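Side-chain contacts in ferric uptake regulation protein (Pseudomonas aeruginosa, PDB 1MZB), which probably acts as an iron-responsive transcriptional regulator, binding DNA as a dimer through winged-helix domains to control iron-uptake genes: residues A[62-66]-A[67-71]; A[33-36]-A[37-41]; A[111-114]-A[115-119]. All coordinates share one frame; numbering follows the deposited sequence.

All three contacts are local, each made within one continuous run of chain, so none closes a long loop, and they follow one another in series without nesting or crossing. The chain reaches contact 2 first, where the loop after helix 18-28 enters helix 37-46. Helix 53-66 comes next and ends at contact 1, which turns it into strand 69-72; the centres of these two contacts lie about 14 Å apart. After the hairpin and strands 90-94 and 100-103, contact 3 takes in the end of helix 106-117 and the residues just after it, its centre about 35 Å from that of contact 2. His-34 of contact 2 shares a zinc ion with residues of both sheets.

Contact 1: residues A[62-66]-A[67-71]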
loop_
_atom_site.group_PDB
_atom_site.type_symbol
_atom_site.label_atom_id
_atom_site.label_comp_id
_atom_site.label_asym_id
_atom_site.label_seq_id
_atom_site.Cartn_x
_atom_site.Cartn_y
_atom_site.Cartn_z
ATOM N N GLN A 62 13.513 -11.066 -15.647
ATOM C CA GLN A 62 14.752 -10.795 -14.878
ATOM C C GLN A 62 14.337 -10.022 -13.623
ATOM O O GLN A 62 14.806 -10.328 -12.515
ATOM C CB GLN A 62 15.746 -9.974 -15.726
ATOM C CG GLN A 62 16.248 -10.669 -17.007
ATOM C CD GLN A 62 17.345 -9.923 -17.764
ATOM O OE1 GLN A 62 17.264 -8.704 -17.989
ATOM N NE2 GLN A 62 18.389 -10.666 -18.176
ATOM N N PHE A 63 13.449 -9.033 -13.792
ATOM C CA PHE A 63 12.968 -8.219 -12.671
ATOM C C PHE A 63 12.196 -9.047 -11.664
ATOM O O PHE A 63 12.271 -8.829 -10.462
ATOM C CB PHE A 63 12.042 -7.089 -13.161
ATOM C CG PHE A 63 12.757 -5.955 -13.821
ATOM C CD1 PHE A 63 14.134 -5.977 -13.983
ATOM C CD2 PHE A 63 12.044 -4.875 -14.303
ATOM C CE1 PHE A 63 14.785 -4.929 -14.615
ATOM C CE2 PHE A 63 12.697 -3.817 -14.946
ATOM C CZ PHE A 63 14.062 -3.851 -15.101
ATOM N N GLU A 64 11.436 -10.015 -12.166
ATOM C CA GLU A 64 10.644 -10.848 -11.297
ATOM C C GLU A 64 11.522 -11.735 -10.407
ATOM O O GLU A 64 11.294 -11.854 -9.202
ATOM C CB GLU A 64 9.727 -11.721 -12.146
ATOM C CG GLU A 64 8.829 -12.599 -11.336
ATOM C CD GLU A 64 8.917 -14.020 -11.821
ATOM O OE1 GLU A 64 8.259 -14.341 -12.845
ATOM O OE2 GLU A 64 9.687 -14.803 -11.197
ATOM N N ALA A 65 12.493 -12.371 -11.023
ATOM C CA ALA A 65 13.403 -13.269 -10.308
ATOM C C ALA A 65 14.188 -12.512 -9.243
ATOM O O ALA A 65 14.462 -13.040 -8.151
ATOM C CB ALA A 65 14.344 -13.904 -11.286
ATOM N N ALA A 66 14.537 -11.278 -9.579
ATOM C CA ALA A 66 15.294 -10.394 -8.705
ATOM C C ALA A 66 14.469 -9.822 -7.573
ATOM O O ALA A 66 15.023 -9.324 -6.589
ATOM C CB ALA A 66 15.904 -9.257 -9.543
ATOM N N GLY A 67 13.149 -9.872 -7.702
ATOM C CA GLY A 67 12.305 -9.331 -6.661
ATOM C C GLY A 67 11.858 -7.898 -6.903
ATOM O O GLY A 67 11.180 -7.325 -6.056
ATOM N N LEU A 68 12.229 -7.314 -8.029
ATOM C CA LEU A 68 11.782 -5.953 -8.322
ATOM C C LEU A 68 10.299 -5.964 -8.740
ATOM O O LEU A 68 9.598 -4.963 -8.591
ATOM C CB LEU A 68 12.599 -5.359 -9.454
ATOM C CG LEU A 68 14.018 -4.988 -9.037
ATOM C CD1 LEU A 68 14.759 -4.481 -10.266
ATOM C CD2 LEU A 68 13.952 -3.918 -7.931
ATOM N N VAL A 69 9.842 -7.068 -9.324
ATOM C CA VAL A 69 8.414 -7.143 -9.705
ATOM C C VAL A 69 7.864 -8.488 -9.274
ATOM O O VAL A 69 8.633 -9.406 -8.984
ATOM C CB VAL A 69 8.143 -6.968 -11.240
ATOM C CG1 VAL A 69 8.808 -5.703 -11.764
ATOM C CG2 VAL A 69 8.538 -8.182 -12.019
ATOM N N VAL A 70 6.538 -8.579 -9.194
ATOM C CA VAL A 70 5.873 -9.816 -8.831
ATOM C C VAL A 70 5.055 -10.150 -10.075
ATOM O O VAL A 70 4.523 -9.246 -10.710
ATOM C CB VAL A 70 4.895 -9.610 -7.662
ATOM C CG1 VAL A 70 4.144 -10.900 -7.392
ATOM C CG2 VAL A 70 5.673 -9.183 -6.380
ATOM N N ARG A 71 4.969 -11.425 -10.414
ATOM C CA ARG A 71 4.189 -11.860 -11.561
ATOM C C ARG A 71 2.952 -12.550 -10.994
ATOM O O ARG A 71 3.031 -13.368 -10.064
ATOM C CB ARG A 71 5.031 -12.818 -12.411
ATOM C CG ARG A 71 4.291 -13.560 -13.514
ATOM C CD ARG A 71 5.169 -14.699 -14.039
ATOM N NE ARG A 71 4.722 -15.248 -15.308
ATOM C CZ ARG A 71 5.478 -15.291 -16.401
ATOM N NH1 ARG A 71 6.727 -14.811 -16.377
ATOM N NH2 ARG A 71 4.990 -15.817 -17.512
HETATM O O HOH W 1 9.225 -11.549 -7.121
#
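Phe-63 meets Leu-68 and Val-69 where helix 53-66 ends in a Schellman motif and the chain turns into strand 69-72, the first strand of the hairpin completed by strand 80-83. This helix-to-hairpin passage is that of a winged helix, and helix 53-66 is probably its recognition helix. The Phe-63 carbonyl is the hub of the turn: its O accepts a bond from Val-69 N at 3.2 Å and a weak one from Leu-68 N, the former coming from above the carbonyl plane. With CG beside the backbone N (chi1 -75°), the ring takes CD1 of Leu-68 over one face, at 4.1 Å from Phe-63 CD1, while Phe-63 CB rests 3.8 Å from Val-69 CG1. Leu-9 and several residues of helix 18-28 complete the surroundings of this buried ring.

Glu-64 closes the turn from its backbone, Gly-67 N donating to Glu-64 O at 3.1 Å. With its positive phi (95°) Gly-67 takes the chain out of the helix, at a place where a CB would clash with the preceding carbonyl oxygen, and the strand leaves at roughly a right angle. A water donates to both Glu-64 O and Val-69 O, pinning the helix end to the strand, and the CA-H of Glu-64 points almost straight at Val-69 O. Glu-64 CB packs against Val-69 CG2, and beyond it the chain, bent at chi2, carries the carboxylate to Arg-71. On the strand, the extended Arg-71 crosses Glu-64 with the carboxylate and guanidinium planes 82° apart. The salt bridge is long, Glu-64 OE1 to Arg-71 NH1 3.9 Å, and that same NH1 is hydrogen-bonded to Tyr-57 OH; nearer to Glu-64 OE1 is the methylene Arg-71 CD, at 3.3 Å.

Contact 2: residues A[33-36]-A[37-41]; sequences RHMS and AEDVY. With ZN (zinc ion), chain C.
A capping box between Ser-36 and Asp-39 starts helix 37-46, each residue binding the other's backbone N-H with its own side chain. Ser-36 stands at the N-cap, and Asp-39 N donates to its OG at 3.0 Å. In return Ser-36 N donates to Asp-39 OD2, also at 3.0 Å; this bond is practically straight (179°) and meets OD2 on the anti side, tilted from the carboxylate plane. Ser-36 OG sits between its own backbone N and carbonyl carbon (chi1 73°), which swings it over the first turn of the helix. The first turn is completed by the backbone bond from Val-40 N to Ser-36 O.

Just outside the box, Met-35 and Val-40 form a hydrophobic staple. The methionine bends at chi3 to bring CE within 3.8 Å of Val-40 CG2, and its CB packs against Asp-39 CB, also at 3.8 Å. Leu-27 of helix 18-28 touches Met-35, while Val-56 and Leu-60 of helix 53-66 pack on Val-40, so the staple faces the core of the winged-helix domain. Met-35 is also joined to strand 80-83 through backbone hydrogen bonding with Phe-81.

One residue earlier the chain is at a metal site. His-34 turns away from the helix, and its NE2 binds the zinc ion at 2.0 Å together with Glu-82, His-91 and Glu-102. Glu-82 belongs to the hairpin of the winged helix, whereas His-91 and Glu-102 lie on the mixed sheet beyond it; the rings of His-34 and His-91 meet with their planes at about 75°.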
loop_
_atom_site.group_PDB
_atom_site.type_symbol
_atom_site.label_atom_id
_atom_site.label_comp_id
_atom_site.label_asym_id
_atom_site.label_seq_id
_atom_site.Cartn_x
_atom_site.Cartn_y
_atom_site.Cartn_z
ATOM N N ARG A 33 -2.339 -0.509 -13.737
ATOM C CA ARG A 33 -1.591 -0.915 -12.559
ATOM C C ARG A 33 -0.994 -2.323 -12.749
ATOM O O ARG A 33 0.098 -2.626 -12.233
ATOM C CB ARG A 33 -2.511 -0.900 -11.331
ATOM C CG ARG A 33 -3.458 0.305 -11.256
ATOM C CD ARG A 33 -4.008 0.459 -9.844
ATOM N NE ARG A 33 -5.061 1.470 -9.750
ATOM C CZ ARG A 33 -5.569 1.907 -8.598
ATOM N NH1 ARG A 33 -5.113 1.421 -7.445
ATOM N NH2 ARG A 33 -6.538 2.821 -8.596
ATOM N N HIS A 34 -1.717 -3.153 -13.506
ATOM C CA HIS A 34 -1.327 -4.538 -13.776
ATOM C C HIS A 34 -1.113 -4.806 -15.265
ATOM O O HIS A 34 -1.990 -5.294 -15.979
ATOM C CB HIS A 34 -2.391 -5.487 -13.229
ATOM C CG HIS A 34 -2.752 -5.202 -11.805
ATOM N ND1 HIS A 34 -3.820 -4.399 -11.484
ATOM C CD2 HIS A 34 -2.098 -5.562 -10.671
ATOM C CE1 HIS A 34 -3.795 -4.277 -10.170
ATOM N NE2 HIS A 34 -2.771 -4.967 -9.625
ATOM N N MET A 35 0.097 -4.528 -15.707
ATOM C CA MET A 35 0.444 -4.688 -17.090
ATOM C C MET A 35 1.020 -6.038 -17.505
ATOM O O MET A 35 1.824 -6.645 -16.804
ATOM C CB MET A 35 1.440 -3.607 -17.482
ATOM C CG MET A 35 0.830 -2.183 -17.562
ATOM S SD MET A 35 2.042 -1.005 -18.159
ATOM C CE MET A 35 3.277 -1.261 -17.024
ATOM N N SER A 36 0.612 -6.461 -18.688
ATOM C CA SER A 36 1.158 -7.658 -19.302
ATOM C C SER A 36 2.439 -7.238 -20.037
ATOM O O SER A 36 2.741 -6.022 -20.191
ATOM C CB SER A 36 0.178 -8.213 -20.341
ATOM O OG SER A 36 0.173 -7.372 -21.479
ATOM N N ALA A 37 3.200 -8.223 -20.506
ATOM C CA ALA A 37 4.413 -7.933 -21.284
ATOM C C ALA A 37 4.055 -7.133 -22.540
ATOM O O ALA A 37 4.766 -6.201 -22.929
ATOM C CB ALA A 37 5.126 -9.246 -21.678
ATOM N N GLU A 38 2.928 -7.472 -23.162
ATOM C CA GLU A 38 2.473 -6.759 -24.358
ATOM C C GLU A 38 2.085 -5.313 -24.049
ATOM O O GLU A 38 2.341 -4.405 -24.868
ATOM C CB GLU A 38 1.270 -7.486 -24.990
ATOM C CG GLU A 38 1.683 -8.662 -25.881
ATOM C CD GLU A 38 0.479 -9.218 -26.617
ATOM O OE1 GLU A 38 -0.021 -8.498 -27.523
ATOM O OE2 GLU A 38 0.043 -10.350 -26.268
ATOM N N ASP A 39 1.447 -5.096 -22.893
ATOM C CA ASP A 39 1.076 -3.733 -22.490
ATOM C C ASP A 39 2.343 -2.900 -22.354
ATOM O O ASP A 39 2.378 -1.742 -22.785
ATOM C CB ASP A 39 0.336 -3.700 -21.147
ATOM C CG ASP A 39 -1.061 -4.340 -21.195
ATOM O OD1 ASP A 39 -1.745 -4.264 -22.251
ATOM O OD2 ASP A 39 -1.479 -4.904 -20.152
ATOM N N VAL A 40 3.380 -3.468 -21.735
ATOM C CA VAL A 40 4.635 -2.720 -21.585
ATOM C C VAL A 40 5.217 -2.421 -22.969
ATOM O O VAL A 40 5.580 -1.257 -23.285
ATOM C CB VAL A 40 5.658 -3.504 -20.705
ATOM C CG1 VAL A 40 6.985 -2.757 -20.630
ATOM C CG2 VAL A 40 5.112 -3.695 -19.297
ATOM N N TYR A 41 5.316 -3.452 -23.802
ATOM C CA TYR A 41 5.828 -3.310 -25.180
ATOM C C TYR A 41 5.067 -2.244 -25.988
ATOM O O TYR A 41 5.684 -1.352 -26.644
ATOM C CB TYR A 41 5.735 -4.685 -25.888
ATOM C CG TYR A 41 5.979 -4.638 -27.370
ATOM C CD1 TYR A 41 7.262 -4.482 -27.878
ATOM C CD2 TYR A 41 4.913 -4.745 -28.269
ATOM C CE1 TYR A 41 7.485 -4.443 -29.273
ATOM C CE2 TYR A 41 5.122 -4.702 -29.648
ATOM C CZ TYR A 41 6.404 -4.548 -30.139
ATOM O OH TYR A 41 6.581 -4.460 -31.504
HETATM ZN ZN ZN C . -1.775 -5.346 -7.932
#

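Contact 3: residues A[111-114]-A[115-119]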
loop_
_atom_site.group_PDB
_atom_site.type_symbol
_atom_site.label_atom_id
_atom_site.label_comp_id
_atom_site.label_asym_id
_atom_site.label_seq_id
_atom_site.Cartn_x
_atom_site.Cartn_y
_atom_site.Cartn_z
ATOM N N ARG A 111 -3.648 -11.154 11.223
ATOM C CA ARG A 111 -4.077 -12.529 11.517
ATOM C C ARG A 111 -3.121 -13.544 10.857
ATOM O O ARG A 111 -2.823 -14.592 11.444
ATOM C CB ARG A 111 -5.508 -12.757 11.050
ATOM C CG ARG A 111 -6.008 -14.171 11.313
ATOM C CD ARG A 111 -6.196 -14.397 12.826
ATOM N NE ARG A 111 -6.749 -15.717 13.104
ATOM C CZ ARG A 111 -6.916 -16.211 14.319
ATOM N NH1 ARG A 111 -6.578 -15.491 15.394
ATOM N NH2 ARG A 111 -7.422 -17.430 14.454
ATOM N N GLN A 112 -2.678 -13.261 9.625
ATOM C CA GLN A 112 -1.709 -14.127 8.939
ATOM C C GLN A 112 -0.428 -14.235 9.774
ATOM O O GLN A 112 0.118 -15.322 9.935
ATOM C CB GLN A 112 -1.343 -13.566 7.561
ATOM C CG GLN A 112 -2.495 -13.683 6.595
ATOM C CD GLN A 112 -2.263 -12.989 5.269
ATOM O OE1 GLN A 112 -3.057 -13.152 4.353
ATOM N NE2 GLN A 112 -1.191 -12.202 5.162
ATOM N N LYS A 113 0.056 -13.103 10.282
ATOM C CA LYS A 113 1.272 -13.105 11.120
ATOM C C LYS A 113 1.065 -13.916 12.400
ATOM O O LYS A 113 1.956 -14.654 12.836
ATOM C CB LYS A 113 1.656 -11.675 11.520
ATOM C CG LYS A 113 2.297 -10.862 10.407
ATOM C CD LYS A 113 2.495 -9.436 10.853
ATOM C CE LYS A 113 2.926 -8.522 9.713
ATOM N NZ LYS A 113 2.758 -7.092 10.163
ATOM N N GLU A 114 -0.108 -13.773 13.000
ATOM C CA GLU A 114 -0.418 -14.473 14.244
ATOM C C GLU A 114 -0.435 -15.990 14.040
ATOM O O GLU A 114 0.127 -16.730 14.847
ATOM C CB GLU A 114 -1.764 -13.977 14.803
ATOM C CG GLU A 114 -2.215 -14.650 16.112
ATOM C CD GLU A 114 -3.507 -14.049 16.694
ATOM O OE1 GLU A 114 -4.347 -13.514 15.918
ATOM O OE2 GLU A 114 -3.687 -14.129 17.932
ATOM N N ILE A 115 -1.071 -16.422 12.954
ATOM C CA ILE A 115 -1.212 -17.837 12.570
ATOM C C ILE A 115 0.165 -18.473 12.407
ATOM O O ILE A 115 0.431 -19.560 12.903
ATOM C CB ILE A 115 -1.914 -17.976 11.193
ATOM C CG1 ILE A 115 -3.420 -17.785 11.330
ATOM C CG2 ILE A 115 -1.628 -19.353 10.577
ATOM C CD1 ILE A 115 -4.123 -17.840 9.999
ATOM N N VAL A 116 1.028 -17.775 11.687
ATOM C CA VAL A 116 2.368 -18.256 11.406
ATOM C C VAL A 116 3.278 -18.223 12.638
ATOM O O VAL A 116 3.976 -19.192 12.926
ATOM C CB VAL A 116 2.953 -17.424 10.241
ATOM C CG1 VAL A 116 4.388 -17.775 9.989
ATOM C CG2 VAL A 116 2.107 -17.704 8.970
ATOM N N ARG A 117 3.241 -17.127 13.379
ATOM C CA ARG A 117 4.079 -17.000 14.566
ATOM C C ARG A 117 3.717 -17.992 15.667
ATOM O O ARG A 117 4.596 -18.495 16.362
ATOM C CB ARG A 117 3.999 -15.569 15.108
ATOM C CG ARG A 117 4.610 -14.566 14.157
ATOM C CD ARG A 117 4.517 -13.135 14.654
ATOM N NE ARG A 117 4.946 -12.211 13.609
ATOM C CZ ARG A 117 5.031 -10.895 13.762
ATOM N NH1 ARG A 117 4.717 -10.332 14.925
ATOM N NH2 ARG A 117 5.422 -10.139 12.749
ATOM N N GLU A 118 2.435 -18.283 15.819
ATOM C CA GLU A 118 2.016 -19.200 16.868
ATOM C C GLU A 118 2.435 -20.646 16.499
ATOM O O GLU A 118 2.377 -21.552 17.335
ATOM C CB GLU A 118 0.487 -18.990 17.176
ATOM C CG GLU A 118 0.166 -17.503 17.752
ATOM C CD GLU A 118 -1.311 -17.199 18.236
ATOM O OE1 GLU A 118 -2.240 -17.890 17.728
ATOM O OE2 GLU A 118 -1.544 -16.250 19.095
ATOM N N ARG A 119 2.912 -20.849 15.264
ATOM C CA ARG A 119 3.394 -22.167 14.813
ATOM C C ARG A 119 4.927 -22.245 14.812
ATOM O O ARG A 119 5.495 -23.293 14.486
ATOM C CB ARG A 119 2.901 -22.493 13.396
ATOM C CG ARG A 119 1.522 -23.133 13.315
ATOM C CD ARG A 119 1.031 -23.038 11.880
ATOM N NE ARG A 119 -0.260 -23.674 11.630
ATOM C CZ ARG A 119 -0.431 -24.983 11.464
ATOM N NH1 ARG A 119 0.611 -25.812 11.536
ATOM N NH2 ARG A 119 -1.634 -25.460 11.160
#
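Lys-113 and Arg-117 lie side by side and point the same way, one turn apart near the end of helix 106-117. This helix follows strand 100-103 of the mixed sheet, in what is probably the dimerisation domain of a Fur protein. Both side chains have CG beside the backbone N and extended chains beyond it. The lysine methylenes therefore run along the arginine: Lys-113 CB sits over one face of the guanidinium, offset toward its rim, and Lys-113 CD comes to 3.6 Å from Arg-117 NH2. The two charged ends stay apart, NZ of Lys-113 being 4.8 Å from NH2 of Arg-117. Val-4 of the second subunit packs on both side chains and Met-3 of that subunit on Glu-114, which places this face of the helix at the dimer contact.

Arg-111 and Glu-114 both set CG anti to the backbone N, but Arg-111 then bends at chi2 (70°), and this kink brings its guanidinium round to the glutamate. Arg-111 NH1 donates to Glu-114 OE1 at 3.0 Å in a salt bridge. The donor stands above the carboxylate plane and the angle at hydrogen is 136°, far from straight. The guanidinium of Arg-111 also passes Ile-115, whose CG1 approaches NE obliquely.

Glu-118, one turn after Glu-114, lies alongside it, its extended chain pointing the same way. Its N donates to Glu-114 O at 2.9 Å, in line with the other i to i+4 backbone bonds here, and its carboxyl carbon CD lies 3.4 Å from Glu-114 CG. Their carboxylates, with planes 63° apart, bring OE2 of Glu-114 and OE2 of Glu-118 to 3.2 Å. Such closeness of like charges would tend to raise the proton affinity of the pair, while Arg-111, bridged to Glu-114 through the other oxygen, probably offsets part of that repulsion.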